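Long-range contact in nourseothricin acetyltransferase (Streptomyces noursei, PDB 5C82), which probably transfers an acetyl group to the antibiotic nourseothricin, conferring resistance as a member of the GNAT acyltransferase family: residues D76-D88 / L126-G138. The protein carries 1 engineered substitution. Residues are numbered along the deposited sequence; the frame is centred on the assembly and turned at random.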
ATOM      1  N   ASP A  76      14.416 -15.491   7.434  1.00 78.91           N
ATOM      2  CA  ASP A  76      13.007 -15.493   7.044  1.00 78.63           C
ATOM      3  C   ASP A  76      12.078 -15.789   8.270  1.00 80.60           C
ATOM      4  O   ASP A  76      11.308 -16.757   8.230  1.00 80.86           O
ATOM      5  CB  ASP A  76      12.799 -16.496   5.883  1.00 80.94           C
ATOM      6  CG  ASP A  76      11.466 -16.391   5.161  1.00 95.13           C
ATOM      7  OD1 ASP A  76      11.252 -15.379   4.445  1.00 95.63           O
ATOM      8  OD2 ASP A  76      10.654 -17.341   5.273  1.00101.65           O
ATOM      9  N   PRO A  77      12.123 -14.982   9.374  1.00 74.50           N
ATOM     10  CA  PRO A  77      11.272 -15.297  10.541  1.00 72.74           C
ATOM     11  C   PRO A  77       9.888 -14.641  10.559  1.00 71.28           C
ATOM     12  O   PRO A  77       8.978 -15.155  11.216  1.00 70.52           O
ATOM     13  CB  PRO A  77      12.120 -14.826  11.727  1.00 74.71           C
ATOM     14  CG  PRO A  77      13.018 -13.745  11.163  1.00 79.73           C
ATOM     15  CD  PRO A  77      12.976 -13.802   9.649  1.00 75.69           C
ATOM     16  N   ASP A  78       9.748 -13.482   9.888  1.00 63.32           N
ATOM     17  CA  ASP A  78       8.510 -12.711   9.828  1.00 60.74           C
ATOM     18  C   ASP A  78       7.563 -13.167   8.720  1.00 58.27           C
ATOM     19  O   ASP A  78       6.383 -12.820   8.755  1.00 57.93           O
ATOM     20  CB  ASP A  78       8.817 -11.209   9.730  1.00 62.65           C
ATOM     21  CG  ASP A  78       9.478 -10.621  10.966  1.00 67.84           C
ATOM     22  OD1 ASP A  78       9.116 -11.042  12.097  1.00 65.93           O
ATOM     23  OD2 ASP A  78      10.324  -9.713  10.809  1.00 72.23           O
ATOM     24  N   SER A  79       8.072 -13.960   7.754  1.00 50.01           N
ATOM     25  CA  SER A  79       7.294 -14.535   6.659  1.00 47.45           C
ATOM     26  C   SER A  79       6.914 -15.998   6.984  1.00 45.02           C
ATOM     27  O   SER A  79       7.697 -16.695   7.641  1.00 46.05           O
ATOM     28  CB  SER A  79       8.083 -14.465   5.354  1.00 51.34           C
ATOM     29  OG  SER A  79       7.394 -15.083   4.277  1.00 63.31           O
ATOM     30  N   ARG A  80       5.709 -16.446   6.552  1.00 33.62           N
ATOM     31  CA  ARG A  80       5.220 -17.819   6.739  1.00 29.80           C
ATOM     32  C   ARG A  80       4.081 -18.166   5.779  1.00 27.09           C
ATOM     33  O   ARG A  80       3.273 -17.301   5.450  1.00 24.30           O
ATOM     34  CB  ARG A  80       4.766 -18.066   8.181  1.00 27.80           C
ATOM     35  CG  ARG A  80       4.747 -19.547   8.579  1.00 35.33           C
ATOM     36  CD  ARG A  80       4.755 -19.644  10.074  1.00 46.44           C
ATOM     37  NE  ARG A  80       5.043 -20.981  10.573  1.00 64.25           N
ATOM     38  CZ  ARG A  80       5.814 -21.218  11.625  1.00 76.41           C
ATOM     39  NH1 ARG A  80       6.399 -20.212  12.269  1.00 54.63           N
ATOM     40  NH2 ARG A  80       6.023 -22.462  12.034  1.00 67.08           N
ATOM     41  N   THR A  81       4.026 -19.438   5.351  1.00 20.28           N
ATOM     42  CA  THR A  81       2.971 -19.995   4.508  1.00 19.14           C
ATOM     43  C   THR A  81       2.336 -21.177   5.238  1.00 21.16           C
ATOM     44  O   THR A  81       3.041 -22.093   5.656  1.00 20.07           O
ATOM     45  CB  THR A  81       3.498 -20.427   3.112  1.00 23.93           C
ATOM     46  OG1 THR A  81       4.065 -19.306   2.444  1.00 28.79           O
ATOM     47  CG2 THR A  81       2.406 -21.057   2.222  1.00 16.19           C
ATOM     48  N   PHE A  82       1.002 -21.165   5.356  1.00 17.64           N
ATOM     49  CA  PHE A  82       0.231 -22.260   5.925  1.00 16.90           C
ATOM     50  C   PHE A  82      -0.564 -22.929   4.818  1.00 19.39           C
ATOM     51  O   PHE A  82      -1.157 -22.249   3.982  1.00 16.39           O
ATOM     52  CB  PHE A  82      -0.701 -21.782   7.045  1.00 18.53           C
ATOM     53  CG  PHE A  82       0.023 -21.139   8.194  1.00 20.30           C
ATOM     54  CD1 PHE A  82       0.656 -21.917   9.159  1.00 23.90           C
ATOM     55  CD2 PHE A  82      -0.000 -19.761   8.364  1.00 23.05           C
ATOM     56  CE1 PHE A  82       1.317 -21.321  10.232  1.00 26.48           C
ATOM     57  CE2 PHE A  82       0.661 -19.161   9.435  1.00 27.28           C
ATOM     58  CZ  PHE A  82       1.300 -19.943  10.376  1.00 26.92           C
ATOM     59  N   VAL A  83      -0.553 -24.268   4.797  1.00 17.90           N
ATOM     60  CA  VAL A  83      -1.263 -25.061   3.785  1.00 16.67           C
ATOM     61  C   VAL A  83      -2.347 -25.873   4.450  1.00 20.77           C
ATOM     62  O   VAL A  83      -2.194 -26.262   5.606  1.00 21.22           O
ATOM     63  CB  VAL A  83      -0.302 -25.976   2.958  1.00 18.90           C
ATOM     64  CG1 VAL A  83       0.567 -25.164   1.992  1.00 17.24           C
ATOM     65  CG2 VAL A  83       0.551 -26.882   3.863  1.00 18.68           C
ATOM     66  N   ALA A  84      -3.402 -26.171   3.710  1.00 17.39           N
ATOM     67  CA  ALA A  84      -4.524 -27.022   4.127  1.00 17.66           C
ATOM     68  C   ALA A  84      -4.671 -28.138   3.102  1.00 21.06           C
ATOM     69  O   ALA A  84      -4.800 -27.855   1.909  1.00 21.10           O
ATOM     70  CB  ALA A  84      -5.819 -26.218   4.196  1.00 18.02           C
ATOM     71  N   TYR A  85      -4.586 -29.393   3.548  1.00 17.73           N
ATOM     72  CA  TYR A  85      -4.723 -30.562   2.665  1.00 17.70           C
ATOM     73  C   TYR A  85      -5.988 -31.343   2.990  1.00 23.45           C
ATOM     74  O   TYR A  85      -6.311 -31.554   4.153  1.00 21.40           O
ATOM     75  CB  TYR A  85      -3.489 -31.478   2.752  1.00 17.55           C
ATOM     76  CG  TYR A  85      -2.336 -31.022   1.882  1.00 19.37           C
ATOM     77  CD1 TYR A  85      -1.381 -30.133   2.366  1.00 20.53           C
ATOM     78  CD2 TYR A  85      -2.186 -31.497   0.582  1.00 20.50           C
ATOM     79  CE1 TYR A  85      -0.333 -29.692   1.564  1.00 21.06           C
ATOM     80  CE2 TYR A  85      -1.132 -31.070  -0.230  1.00 21.00           C
ATOM     81  CZ  TYR A  85      -0.211 -30.166   0.266  1.00 28.45           C
ATOM     82  OH  TYR A  85       0.827 -29.743  -0.526  1.00 29.03           O
ATOM     83  N   GLY A  86      -6.682 -31.779   1.955  1.00 25.00           N
ATOM     84  CA  GLY A  86      -7.877 -32.600   2.097  1.00 27.17           C
ATOM     85  C   GLY A  86      -7.535 -34.061   2.309  1.00 36.66           C
ATOM     86  O   GLY A  86      -6.355 -34.424   2.283  1.00 35.68           O
ATOM     87  N   ASP A  87      -8.574 -34.914   2.506  1.00 38.85           N
ATOM     88  CA  ASP A  87      -8.455 -36.369   2.708  1.00 40.93           C
ATOM     89  C   ASP A  87      -7.765 -37.070   1.533  1.00 45.95           C
ATOM     90  O   ASP A  87      -6.992 -38.005   1.734  1.00 46.78           O
ATOM     91  CB  ASP A  87      -9.835 -37.010   2.951  1.00 43.68           C
ATOM     92  CG  ASP A  87     -10.308 -36.981   4.394  1.00 63.77           C
ATOM     93  OD1 ASP A  87      -9.662 -37.638   5.247  1.00 65.79           O
ATOM     94  OD2 ASP A  87     -11.367 -36.357   4.661  1.00 72.81           O
ATOM     95  N   ASP A  88      -8.025 -36.578   0.325  1.00 42.57           N
ATOM     96  CA  ASP A  88      -7.515 -37.060  -0.955  1.00 42.41           C
ATOM     97  C   ASP A  88      -6.005 -36.820  -1.209  1.00 44.21           C
ATOM     98  O   ASP A  88      -5.467 -37.368  -2.172  1.00 43.75           O
ATOM     99  CB  ASP A  88      -8.359 -36.432  -2.083  1.00 45.28           C
ATOM    100  CG  ASP A  88      -8.498 -34.903  -2.063  1.00 63.15           C
ATOM    101  OD1 ASP A  88      -7.712 -34.232  -1.340  1.00 63.71           O
ATOM    102  OD2 ASP A  88      -9.369 -34.378  -2.790  1.00 72.20           O
ATOM    103  N   LEU A 126      -7.555 -21.182   7.696  1.00 14.94           N
ATOM    104  CA  LEU A 126      -6.251 -20.608   7.281  1.00 15.09           C
ATOM    105  C   LEU A 126      -6.039 -19.189   7.841  1.00 19.36           C
ATOM    106  O   LEU A 126      -4.934 -18.865   8.270  1.00 18.45           O
ATOM    107  CB  LEU A 126      -6.058 -20.595   5.755  1.00 15.09           C
ATOM    108  CG  LEU A 126      -5.887 -21.937   5.054  1.00 19.54           C
ATOM    109  CD1 LEU A 126      -6.093 -21.778   3.557  1.00 19.49           C
ATOM    110  CD2 LEU A 126      -4.536 -22.581   5.364  1.00 18.26           C
HETATM  111  N   MSE A 127      -7.114 -18.366   7.845  1.00 16.98           N
HETATM  112  CA  MSE A 127      -7.111 -17.002   8.376  1.00 15.89           C
HETATM  113  C   MSE A 127      -6.953 -17.022   9.906  1.00 19.72           C
HETATM  114  O   MSE A 127      -6.328 -16.121  10.468  1.00 18.97           O
HETATM  115  CB  MSE A 127      -8.370 -16.226   7.946  1.00 17.17           C
HETATM  116  CG  MSE A 127      -8.253 -14.723   8.190  1.00 23.71           C
HETATM  117 SE   MSE A 127      -6.818 -13.937   7.079  0.86 31.58          SE
HETATM  118  CE  MSE A 127      -7.776 -13.663   5.438  1.00 27.60           C
ATOM    119  N   GLY A 128      -7.492 -18.062  10.550  1.00 16.49           N
ATOM    120  CA  GLY A 128      -7.335 -18.278  11.990  1.00 15.31           C
ATOM    121  C   GLY A 128      -5.876 -18.591  12.296  1.00 17.81           C
ATOM    122  O   GLY A 128      -5.312 -18.060  13.253  1.00 17.14           O
ATOM    123  N   LEU A 129      -5.239 -19.426  11.455  1.00 15.73           N
ATOM    124  CA  LEU A 129      -3.816 -19.791  11.574  1.00 16.85           C
ATOM    125  C   LEU A 129      -2.936 -18.547  11.374  1.00 19.29           C
ATOM    126  O   LEU A 129      -1.972 -18.357  12.115  1.00 17.31           O
ATOM    127  CB  LEU A 129      -3.446 -20.880  10.562  1.00 17.90           C
ATOM    128  CG  LEU A 129      -3.931 -22.321  10.873  1.00 24.33           C
ATOM    129  CD1 LEU A 129      -3.520 -23.266   9.742  1.00 24.08           C
ATOM    130  CD2 LEU A 129      -3.345 -22.859  12.200  1.00 25.76           C
ATOM    131  N   ALA A 130      -3.339 -17.660  10.415  1.00 16.17           N
ATOM    132  CA  ALA A 130      -2.704 -16.373  10.158  1.00 16.13           C
ATOM    133  C   ALA A 130      -2.833 -15.495  11.416  1.00 17.71           C
ATOM    134  O   ALA A 130      -1.860 -14.861  11.810  1.00 16.22           O
ATOM    135  CB  ALA A 130      -3.355 -15.680   8.960  1.00 16.60           C
ATOM    136  N   THR A 131      -3.998 -15.537  12.083  1.00 15.24           N
ATOM    137  CA  THR A 131      -4.294 -14.750  13.294  1.00 15.45           C
ATOM    138  C   THR A 131      -3.422 -15.199  14.463  1.00 20.69           C
ATOM    139  O   THR A 131      -2.864 -14.350  15.152  1.00 20.86           O
ATOM    140  CB  THR A 131      -5.817 -14.741  13.580  1.00 19.88           C
ATOM    141  OG1 THR A 131      -6.436 -14.110  12.461  1.00 23.64           O
ATOM    142  CG2 THR A 131      -6.188 -13.949  14.823  1.00 18.96           C
ATOM    143  N   GLU A 132      -3.257 -16.513  14.651  1.00 19.10           N
ATOM    144  CA  GLU A 132      -2.398 -17.059  15.719  1.00 18.54           C
ATOM    145  C   GLU A 132      -0.944 -16.595  15.559  1.00 21.50           C
ATOM    146  O   GLU A 132      -0.353 -16.117  16.522  1.00 22.61           O
ATOM    147  CB  GLU A 132      -2.500 -18.591  15.784  1.00 19.16           C
ATOM    148  CG  GLU A 132      -3.896 -19.109  16.130  1.00 19.31           C
ATOM    149  CD  GLU A 132      -4.074 -20.609  15.955  1.00 27.91           C
ATOM    150  OE1 GLU A 132      -3.137 -21.270  15.458  1.00 22.34           O
ATOM    151  OE2 GLU A 132      -5.171 -21.119  16.264  1.00 31.51           O
ATOM    152  N   PHE A 133      -0.394 -16.678  14.338  1.00 17.99           N
ATOM    153  CA  PHE A 133       0.951 -16.204  13.996  1.00 16.89           C
ATOM    154  C   PHE A 133       1.096 -14.697  14.277  1.00 22.21           C
ATOM    155  O   PHE A 133       2.145 -14.260  14.758  1.00 23.32           O
ATOM    156  CB  PHE A 133       1.241 -16.504  12.509  1.00 18.95           C
ATOM    157  CG  PHE A 133       2.638 -16.165  12.035  1.00 20.37           C
ATOM    158  CD1 PHE A 133       3.718 -16.979  12.357  1.00 24.08           C
ATOM    159  CD2 PHE A 133       2.875 -15.017  11.291  1.00 21.86           C
ATOM    160  CE1 PHE A 133       5.010 -16.667  11.901  1.00 24.80           C
ATOM    161  CE2 PHE A 133       4.164 -14.706  10.839  1.00 24.28           C
ATOM    162  CZ  PHE A 133       5.219 -15.535  11.139  1.00 22.43           C
ATOM    163  N   ALA A 134       0.044 -13.909  13.980  1.00 18.59           N
ATOM    164  CA  ALA A 134       0.013 -12.464  14.229  1.00 18.67           C
ATOM    165  C   ALA A 134       0.156 -12.189  15.733  1.00 24.25           C
ATOM    166  O   ALA A 134       0.966 -11.347  16.134  1.00 23.48           O
ATOM    167  CB  ALA A 134      -1.287 -11.860  13.695  1.00 18.69           C
ATOM    168  N   ARG A 135      -0.599 -12.937  16.553  1.00 23.93           N
ATOM    169  CA  ARG A 135      -0.569 -12.861  18.012  1.00 25.85           C
ATOM    170  C   ARG A 135       0.829 -13.175  18.522  1.00 31.11           C
ATOM    171  O   ARG A 135       1.367 -12.375  19.273  1.00 32.55           O
ATOM    172  CB  ARG A 135      -1.616 -13.804  18.648  1.00 28.05           C
ATOM    173  CG  ARG A 135      -3.066 -13.342  18.456  1.00 43.21           C
ATOM    174  CD  ARG A 135      -4.057 -14.123  19.313  1.00 61.79           C
ATOM    175  NE  ARG A 135      -3.988 -13.736  20.727  1.00 77.06           N
ATOM    176  CZ  ARG A 135      -4.765 -14.232  21.688  1.00 98.48           C
ATOM    177  NH1 ARG A 135      -5.687 -15.145  21.403  1.00 89.13           N
ATOM    178  NH2 ARG A 135      -4.627 -13.820  22.940  1.00 89.00           N
ATOM    179  N   GLU A 136       1.448 -14.278  18.042  1.00 28.49           N
ATOM    180  CA  GLU A 136       2.814 -14.698  18.412  1.00 28.64           C
ATOM    181  C   GLU A 136       3.835 -13.561  18.172  1.00 32.23           C
ATOM    182  O   GLU A 136       4.686 -13.309  19.020  1.00 30.82           O
ATOM    183  CB  GLU A 136       3.235 -15.959  17.633  1.00 30.03           C
ATOM    184  CG  GLU A 136       2.503 -17.229  18.019  1.00 46.17           C
ATOM    185  CD  GLU A 136       2.735 -18.432  17.115  1.00 71.55           C
ATOM    186  OE1 GLU A 136       3.806 -18.505  16.465  1.00 63.56           O
ATOM    187  OE2 GLU A 136       1.845 -19.315  17.071  1.00 61.28           O
ATOM    188  N   ARG A 137       3.694 -12.846  17.044  1.00 30.29           N
ATOM    189  CA  ARG A 137       4.541 -11.707  16.670  1.00 29.54           C
ATOM    190  C   ARG A 137       4.196 -10.414  17.421  1.00 33.49           C
ATOM    191  O   ARG A 137       4.972  -9.461  17.360  1.00 34.65           O
ATOM    192  CB  ARG A 137       4.489 -11.468  15.154  1.00 28.73           C
ATOM    193  CG  ARG A 137       5.068 -12.601  14.300  1.00 35.15           C
ATOM    194  CD  ARG A 137       6.584 -12.587  14.277  1.00 51.62           C
ATOM    195  NE  ARG A 137       7.150 -13.794  13.672  1.00 66.84           N
ATOM    196  CZ  ARG A 137       7.428 -14.913  14.335  1.00 84.97           C
ATOM    197  NH1 ARG A 137       7.165 -15.006  15.634  1.00 75.55           N
ATOM    198  NH2 ARG A 137       7.959 -15.952  13.703  1.00 73.45           N
ATOM    199  N   GLY A 138       3.061 -10.393  18.125  1.00 28.86           N
ATOM    200  CA  GLY A 138       2.587  -9.218  18.843  1.00 28.13           C
ATOM    201  C   GLY A 138       1.991  -8.169  17.912  1.00 32.10           C
ATOM    202  O   GLY A 138       2.078  -6.969  18.192  1.00 31.99           O
TER
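The F133 ring stands between two arginine chains: R80 CB packs over one face in a CH-pi contact, 4.2 Å from the ring centroid, and R137 CG sits over the opposite face, offset toward the rim. At the ring's edge, in its plane, lies D78 O, 3.6 Å from F133 CE2. F133 CG is anti to the backbone N (chi1 -176°), which carries the ring from the helix toward the strand. R80 then runs extended past the rim, with CD 3.5 Å from F133 CE1, and its NE goes on to bond T14 OG1. The F82 ring is flanked too, by R80 CG on one face and L129 CB on the other, while its CZ meets F133 CB at 4.0 Å. L126 CD2 touches A84 CB at 4.0 Å. R137 bends at chi2 (-78°) and its NH2 donates to P77 O (2.8 Å), which sits at the guanidinium's edge, close to its plane; a long salt bridge joins R137 NE to D78 OD1, though P77 and D78 are poorly ordered. Helix segment 126-137 thus runs nearly antiparallel, at 150°, to strand 79-85 of the mixed GNAT sheet, which pairs with 11-14 and 91-100; F133 also touches V97 on 91-100 and L106 on 105-113, one strand further across.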